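Local coordinates for hypothetical protein MTH938 (Methanothermobacter thermautotrophicus, PDB 1IHN), which is of unknown function, a small archaeal protein of the DUF498/DUF598 family whose structure revealed a new tertiary fold, at residues A[37-42]-A[48-53]; A[73-78]-A[108-113]; A[24-29]-A[58-63]. One frame throughout, in Å; residues are numbered along the deposited sequence.

Contact 1 (A[37-42]-A[48-53]); sequences EISRRK and VMAEEE
The hydroxyl OG of Ser-39 is gripped by two groups of 48-53. It donates a hydrogen bond to Glu-53, with OG 2.6 Å from OE2, on the anti lone pair of that oxygen. It also accepts from the backbone: Ala-50 N lies 2.8 Å from Ser-39 OG, and the N-H points at it at 158°. The two bonds together fix the rotation of the serine, whose OG stands anti to its carbonyl carbon (chi1 -63°). Glu-53 is buried, and its carboxylate has a second mate: OE1 forms a salt bridge with Arg-34. That arginine probably helps to keep the glutamate charged.

Beside this polar site Ile-38 supplies the apolar part. Its CG2 branch meets Glu-52 CB at 3.5 Å and Ala-50 CB at 4.1 Å. CB of the same isoleucine rests on Glu-53 CG.

At the exposed margin Lys-42 reaches out to Glu-52. Its NZ lies 3.2 Å from Glu-52 OE1 in a salt bridge, on the syn side but 30° out of the carboxylate plane. The bend of Glu-52 at chi2 brings the carboxylate against Lys-42, and the two side chains cross at about a right angle. Lys-42 CD also comes within 3.4 Å of Glu-52 OE2. With an alanine in place of Glu-52, the Lys-42 ammonium is likely to lose its carboxylate mate and be freer to move.

The arrangement is a helix packed by one face on a strand-to-helix connection: helix 36-43 packs on the end of strand 48-49, the link that follows and the start of helix 52-58, in the fold first described for this protein.

Contact 2 (A[73-78]-A[108-113]); sequences GALETG and IIHVTC
His-110 meets Leu-75 just beyond the end of strand 105-109, the middle strand of the five-stranded mixed sheet. Here the C-terminal tail of the chain leaves that sheet and packs against the loop leading into strand 76-77. The imidazole is thrown toward this loop because its CG is anti to the backbone N (chi1 -179°). Leu-75 CD1 sits over one face of the ring in a CH-pi contact, 3.9 Å from the centroid and 20° off the normal. The methyl is shifted toward the rim, and its nearest ring atom is His-110 CG at 3.6 Å. Leu-75 CB adds a second touch, 3.7 Å from His-110 CD2. The two side chains lie aslant to each other. ND1 of the ring is hydrogen-bonded to Asp-22, which helps to set the turn of the imidazole against the leucine.

Farther along, Val-111 N is also bound to Asp-22, so one carboxylate ties down two successive residues of the tail. Thr-112 then brings its backbone N over the other face of the His-110 ring, about 4.0 Å above its plane. The ring thus lies between the leucine methyl and its own chain. Cys-113 ends the chain beside Ala-74, and Cys-113 CB packs 3.9 Å from Ala-74 CB.

Contact 3 (A[24-29]-A[58-63]); sequences VVHVDG and LEEKPE
Glu-60 reaches across to His-26 and Val-27 and joins two turns of the fold. One is the type I beta turn from His-26 to Gly-29, which follows strand 23-25. The other is the type I turn from Leu-58 to Lys-61, at the end of helix 52-58. Glu-60 stretches out beyond CG, which carries its carboxylate over to the first turn. Both oxygens are used there. OE2 accepts a hydrogen bond from the imidazole: His-26 ND1 is 2.6 Å from Glu-60 OE2, and the bond is nearly straight at 168°. The oxygen lies close to the ring plane and is met on its syn side, although ring and carboxylate are turned 36° apart. OE1 receives the backbone, with Val-27 N 2.7 Å from Glu-60 OE1.

In His-26, chi1 places the ring beside the backbone N, and the ring's turn about CB-CG (chi2 -89°) brings ND1 to Glu-60 OE2. NE2 is bound to Thr-32, so the imidazole is held at both nitrogens. Val-24 CG1 lies over one face of the ring, toward its rim.

Val-27 and Glu-60 run past each other in opposite directions. The CG2 branch of Val-27 passes alongside Glu-60 CB. The Val-27 and Pro-62 side chains cross at about a right angle, with Val-27 CG2 3.7 Å from Pro-62 CB.

How the contacts relate
Contacts 1 and 2 are direct neighbours, their centres about 12 Å apart. Strands 48-49 and 76-77 pair in a small parallel sheet, where Met-49 N lies 3.0 Å from Glu-76 O, a probable hydrogen bond. Met-49 (a selenomethionine) also packs its CE 3.8 Å from Ile-108 CG2. Contact 3 lies farther off, its centre about 18 Å from that of contact 1 and 19 Å from that of contact 2. It meets contact 2 through paired strands 23-25 and 105-109, where Ile-108 CG1 is 4.3 Å from Val-24 CG2. Contacts 1 and 3 do not touch, but helix 52-58 runs from one to the other.

Contact 1 (A[37-42]-A[48-53])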
# COMPACT_ATOMS: atom_id res chain seq x y z
N GLU A 37 5.76 -10.42 7.69
CA GLU A 37 5.92 -11.26 8.88
C GLU A 37 4.91 -10.91 9.97
O GLU A 37 4.45 -11.79 10.70
CB GLU A 37 7.33 -11.13 9.47
CG GLU A 37 8.42 -10.78 8.47
CD GLU A 37 8.38 -9.32 8.05
OE1 GLU A 37 8.46 -8.44 8.93
OE2 GLU A 37 8.27 -9.05 6.83
N ILE A 38 4.58 -9.63 10.08
CA ILE A 38 3.63 -9.20 11.09
C ILE A 38 2.33 -9.99 10.95
O ILE A 38 1.83 -10.56 11.92
CB ILE A 38 3.33 -7.69 10.95
CG1 ILE A 38 4.60 -6.90 11.25
CG2 ILE A 38 2.20 -7.29 11.89
CD1 ILE A 38 4.42 -5.38 11.16
N SER A 39 1.80 -10.05 9.74
CA SER A 39 0.57 -10.76 9.48
C SER A 39 0.74 -12.28 9.47
O SER A 39 -0.16 -13.00 9.89
CB SER A 39 -0.02 -10.29 8.15
OG SER A 39 -0.35 -8.92 8.24
N ARG A 40 1.88 -12.76 9.00
CA ARG A 40 2.11 -14.20 8.98
C ARG A 40 2.13 -14.74 10.40
O ARG A 40 1.63 -15.83 10.68
CB ARG A 40 3.42 -14.53 8.28
CG ARG A 40 3.67 -16.01 8.14
CD ARG A 40 5.16 -16.29 8.03
NE ARG A 40 5.88 -15.86 9.23
CZ ARG A 40 6.97 -15.11 9.22
NH1 ARG A 40 7.48 -14.69 8.06
NH2 ARG A 40 7.57 -14.78 10.36
N ARG A 41 2.72 -13.97 11.31
CA ARG A 41 2.81 -14.37 12.71
C ARG A 41 1.46 -14.36 13.39
O ARG A 41 1.18 -15.20 14.24
CB ARG A 41 3.77 -13.45 13.46
CG ARG A 41 5.22 -13.66 13.11
CD ARG A 41 6.08 -12.52 13.62
NE ARG A 41 7.49 -12.78 13.37
CZ ARG A 41 8.44 -11.85 13.41
NH1 ARG A 41 8.12 -10.60 13.69
NH2 ARG A 41 9.70 -12.18 13.17
N LYS A 42 0.62 -13.41 13.02
CA LYS A 42 -0.70 -13.30 13.62
C LYS A 42 -1.77 -14.19 13.02
O LYS A 42 -2.65 -14.68 13.73
CB LYS A 42 -1.18 -11.85 13.58
CG LYS A 42 -2.52 -11.64 14.27
CD LYS A 42 -2.85 -10.17 14.42
CE LYS A 42 -4.05 -9.96 15.32
NZ LYS A 42 -4.34 -8.51 15.51
N VAL A 48 -3.89 -12.06 4.85
CA VAL A 48 -4.82 -11.36 5.73
C VAL A 48 -3.89 -10.34 6.36
O VAL A 48 -2.92 -10.70 7.02
CB VAL A 48 -5.38 -12.29 6.84
CG1 VAL A 48 -6.20 -11.47 7.84
CG2 VAL A 48 -6.24 -13.38 6.23
N MSE A 49 -4.18 -9.06 6.14
CA MSE A 49 -3.34 -8.01 6.69
C MSE A 49 -3.69 -7.67 8.12
O MSE A 49 -4.86 -7.43 8.44
CB MSE A 49 -3.44 -6.75 5.83
CG MSE A 49 -2.43 -5.67 6.21
SE MSE A 49 -2.60 -4.08 5.13
CE MSE A 49 -2.00 -4.80 3.45
N ALA A 50 -2.69 -7.66 8.98
CA ALA A 50 -2.90 -7.32 10.38
C ALA A 50 -2.92 -5.79 10.45
O ALA A 50 -2.28 -5.12 9.63
CB ALA A 50 -1.76 -7.86 11.22
N GLU A 51 -3.66 -5.25 11.41
CA GLU A 51 -3.73 -3.80 11.55
C GLU A 51 -2.38 -3.26 11.99
O GLU A 51 -2.06 -2.10 11.74
CB GLU A 51 -4.80 -3.38 12.56
CG GLU A 51 -4.92 -1.86 12.68
CD GLU A 51 -5.94 -1.41 13.71
OE1 GLU A 51 -5.83 -1.82 14.88
OE2 GLU A 51 -6.86 -0.64 13.33
N GLU A 52 -1.59 -4.11 12.63
CA GLU A 52 -0.26 -3.70 13.09
C GLU A 52 0.59 -3.23 11.91
O GLU A 52 1.51 -2.44 12.08
CB GLU A 52 0.45 -4.86 13.79
CG GLU A 52 -0.21 -5.35 15.07
CD GLU A 52 -1.13 -6.54 14.85
OE1 GLU A 52 -2.24 -6.36 14.32
OE2 GLU A 52 -0.72 -7.67 15.22
N GLU A 53 0.29 -3.73 10.71
CA GLU A 53 1.05 -3.33 9.53
C GLU A 53 0.91 -1.83 9.25
O GLU A 53 1.81 -1.22 8.67
CB GLU A 53 0.62 -4.13 8.29
CG GLU A 53 1.26 -5.50 8.19
CD GLU A 53 1.23 -6.10 6.79
OE1 GLU A 53 1.68 -5.42 5.84
OE2 GLU A 53 0.77 -7.25 6.64

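Contact 2 (A[73-78]-A[108-113])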
# COMPACT_ATOMS: atom_id res chain seq x y z
N GLY A 73 -7.41 -8.28 -6.58
CA GLY A 73 -7.76 -7.96 -5.18
C GLY A 73 -7.97 -9.15 -4.22
O GLY A 73 -8.81 -9.09 -3.32
N ALA A 74 -7.21 -10.21 -4.36
CA ALA A 74 -7.37 -11.38 -3.47
C ALA A 74 -7.09 -11.02 -1.98
O ALA A 74 -7.79 -11.47 -1.06
CB ALA A 74 -6.41 -12.49 -3.90
N LEU A 75 -6.07 -10.21 -1.73
CA LEU A 75 -5.65 -9.83 -0.34
C LEU A 75 -6.83 -9.23 0.45
O LEU A 75 -7.55 -8.35 -0.04
CB LEU A 75 -4.51 -8.82 -0.39
CG LEU A 75 -3.94 -8.48 0.99
CD1 LEU A 75 -2.45 -8.15 0.94
CD2 LEU A 75 -4.62 -7.27 1.62
N GLU A 76 -6.99 -9.73 1.68
CA GLU A 76 -8.09 -9.31 2.56
C GLU A 76 -7.60 -8.54 3.79
O GLU A 76 -6.48 -8.73 4.26
CB GLU A 76 -8.87 -10.53 3.05
N THR A 77 -8.46 -7.67 4.30
CA THR A 77 -8.15 -6.87 5.47
C THR A 77 -8.74 -7.51 6.71
O THR A 77 -9.90 -7.94 6.70
CB THR A 77 -8.72 -5.45 5.33
OG1 THR A 77 -8.19 -4.83 4.15
CG2 THR A 77 -8.36 -4.61 6.55
N GLY A 78 -7.96 -7.57 7.78
CA GLY A 78 -8.44 -8.16 9.02
C GLY A 78 -8.74 -7.10 10.06
O GLY A 78 -8.39 -7.26 11.23
N ILE A 108 0.17 1.03 1.22
CA ILE A 108 0.74 -0.30 1.35
C ILE A 108 0.18 -0.98 0.11
O ILE A 108 -1.04 -1.10 -0.05
CB ILE A 108 0.26 -1.04 2.61
CG1 ILE A 108 0.69 -0.27 3.87
CG2 ILE A 108 0.82 -2.45 2.62
CD1 ILE A 108 0.38 -0.97 5.18
N ILE A 109 1.07 -1.39 -0.78
CA ILE A 109 0.69 -2.02 -2.03
C ILE A 109 1.05 -3.49 -2.12
O ILE A 109 2.18 -3.89 -1.82
CB ILE A 109 1.37 -1.30 -3.22
CG1 ILE A 109 1.03 0.20 -3.19
CG2 ILE A 109 0.96 -1.97 -4.53
CD1 ILE A 109 -0.42 0.53 -3.48
N HIS A 110 0.08 -4.29 -2.55
CA HIS A 110 0.27 -5.73 -2.75
C HIS A 110 0.34 -5.89 -4.27
O HIS A 110 -0.62 -5.55 -4.97
CB HIS A 110 -0.92 -6.49 -2.17
CG HIS A 110 -0.82 -7.98 -2.30
ND1 HIS A 110 0.29 -8.69 -1.89
CD2 HIS A 110 -1.71 -8.90 -2.75
CE1 HIS A 110 0.08 -9.98 -2.08
NE2 HIS A 110 -1.13 -10.13 -2.60
N VAL A 111 1.46 -6.39 -4.77
CA VAL A 111 1.63 -6.54 -6.22
C VAL A 111 1.07 -7.79 -6.89
O VAL A 111 1.00 -7.85 -8.12
CB VAL A 111 3.12 -6.42 -6.62
CG1 VAL A 111 3.60 -4.99 -6.39
CG2 VAL A 111 3.96 -7.40 -5.81
N THR A 112 0.67 -8.78 -6.11
CA THR A 112 0.11 -10.01 -6.67
C THR A 112 -1.33 -10.20 -6.21
O THR A 112 -1.94 -9.27 -5.69
CB THR A 112 0.93 -11.26 -6.25
OG1 THR A 112 0.94 -11.35 -4.82
CG2 THR A 112 2.35 -11.16 -6.75
N CYS A 113 -1.87 -11.40 -6.40
CA CYS A 113 -3.24 -11.69 -5.99
C CYS A 113 -3.31 -12.03 -4.50
O CYS A 113 -3.99 -11.27 -3.76
CB CYS A 113 -3.81 -12.84 -6.82
SG CYS A 113 -2.84 -14.37 -6.82
OXT CYS A 113 -2.69 -13.02 -4.08

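Contact 3 (A[24-29]-A[58-63])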
# COMPACT_ATOMS: atom_id res chain seq x y z
N VAL A 24 5.65 -0.38 1.01
CA VAL A 24 4.99 0.61 1.84
C VAL A 24 5.49 1.97 1.35
O VAL A 24 6.70 2.21 1.30
CB VAL A 24 5.39 0.46 3.32
CG1 VAL A 24 4.79 1.61 4.14
CG2 VAL A 24 4.93 -0.89 3.86
N VAL A 25 4.57 2.84 0.95
CA VAL A 25 4.94 4.18 0.51
C VAL A 25 4.64 5.14 1.68
O VAL A 25 3.49 5.29 2.10
CB VAL A 25 4.16 4.60 -0.75
CG1 VAL A 25 4.55 6.01 -1.17
CG2 VAL A 25 4.46 3.63 -1.89
N HIS A 26 5.69 5.75 2.20
CA HIS A 26 5.59 6.67 3.32
C HIS A 26 5.16 8.08 2.89
O HIS A 26 5.28 8.45 1.72
CB HIS A 26 6.93 6.71 4.05
CG HIS A 26 7.35 5.37 4.57
ND1 HIS A 26 7.01 4.92 5.83
CD2 HIS A 26 8.01 4.34 3.98
CE1 HIS A 26 7.42 3.68 5.99
NE2 HIS A 26 8.03 3.30 4.88
N VAL A 27 4.65 8.85 3.84
CA VAL A 27 4.18 10.21 3.57
C VAL A 27 5.20 11.08 2.85
O VAL A 27 4.84 11.88 1.99
CB VAL A 27 3.76 10.90 4.89
CG1 VAL A 27 3.54 12.39 4.66
CG2 VAL A 27 2.48 10.26 5.42
N ASP A 28 6.47 10.92 3.19
CA ASP A 28 7.53 11.72 2.58
C ASP A 28 8.05 11.21 1.23
O ASP A 28 8.99 11.77 0.67
CB ASP A 28 8.71 11.84 3.55
CG ASP A 28 9.27 10.49 3.95
OD1 ASP A 28 8.87 9.47 3.35
OD2 ASP A 28 10.11 10.45 4.87
N GLY A 29 7.46 10.14 0.71
CA GLY A 29 7.91 9.61 -0.57
C GLY A 29 8.84 8.42 -0.46
O GLY A 29 9.20 7.82 -1.47
N LEU A 58 0.82 5.22 10.86
CA LEU A 58 0.06 6.09 11.75
C LEU A 58 0.93 7.14 12.42
O LEU A 58 0.44 8.21 12.82
CB LEU A 58 -0.66 5.25 12.81
CG LEU A 58 -1.61 4.17 12.28
CD1 LEU A 58 -2.16 3.36 13.44
CD2 LEU A 58 -2.74 4.83 11.50
N GLU A 59 2.22 6.85 12.54
CA GLU A 59 3.16 7.76 13.18
C GLU A 59 3.44 8.97 12.29
O GLU A 59 3.72 10.07 12.78
CB GLU A 59 4.47 7.01 13.45
CG GLU A 59 4.27 5.66 14.12
CD GLU A 59 5.52 4.81 14.11
OE1 GLU A 59 6.04 4.52 13.01
OE2 GLU A 59 5.99 4.42 15.20
N GLU A 60 3.38 8.76 10.98
CA GLU A 60 3.62 9.83 10.02
C GLU A 60 2.42 10.76 9.90
O GLU A 60 2.45 11.74 9.15
CB GLU A 60 3.94 9.21 8.65
CG GLU A 60 5.32 8.59 8.58
CD GLU A 60 5.44 7.57 7.46
OE1 GLU A 60 5.00 7.86 6.32
OE2 GLU A 60 6.00 6.48 7.71
N LYS A 61 1.37 10.44 10.65
CA LYS A 61 0.14 11.23 10.66
C LYS A 61 -0.36 11.61 9.27
O LYS A 61 -0.41 12.79 8.91
CB LYS A 61 0.33 12.49 11.50
CG LYS A 61 0.11 12.24 12.99
CD LYS A 61 0.55 13.43 13.83
CE LYS A 61 2.06 13.62 13.79
NZ LYS A 61 2.51 14.73 14.66
N PRO A 62 -0.73 10.60 8.46
CA PRO A 62 -1.23 10.85 7.11
C PRO A 62 -2.70 11.24 7.14
O PRO A 62 -3.41 10.93 8.10
CB PRO A 62 -1.00 9.52 6.41
CG PRO A 62 -1.25 8.53 7.51
CD PRO A 62 -0.54 9.16 8.69
N GLU A 63 -3.16 11.92 6.10
CA GLU A 63 -4.56 12.33 6.01
C GLU A 63 -5.34 11.23 5.31
O GLU A 63 -6.57 11.25 5.26
CB GLU A 63 -4.67 13.63 5.20
CG GLU A 63 -3.87 14.79 5.75
CD GLU A 63 -3.77 15.94 4.76
OE1 GLU A 63 -3.25 15.72 3.65
OE2 GLU A 63 -4.22 17.05 5.09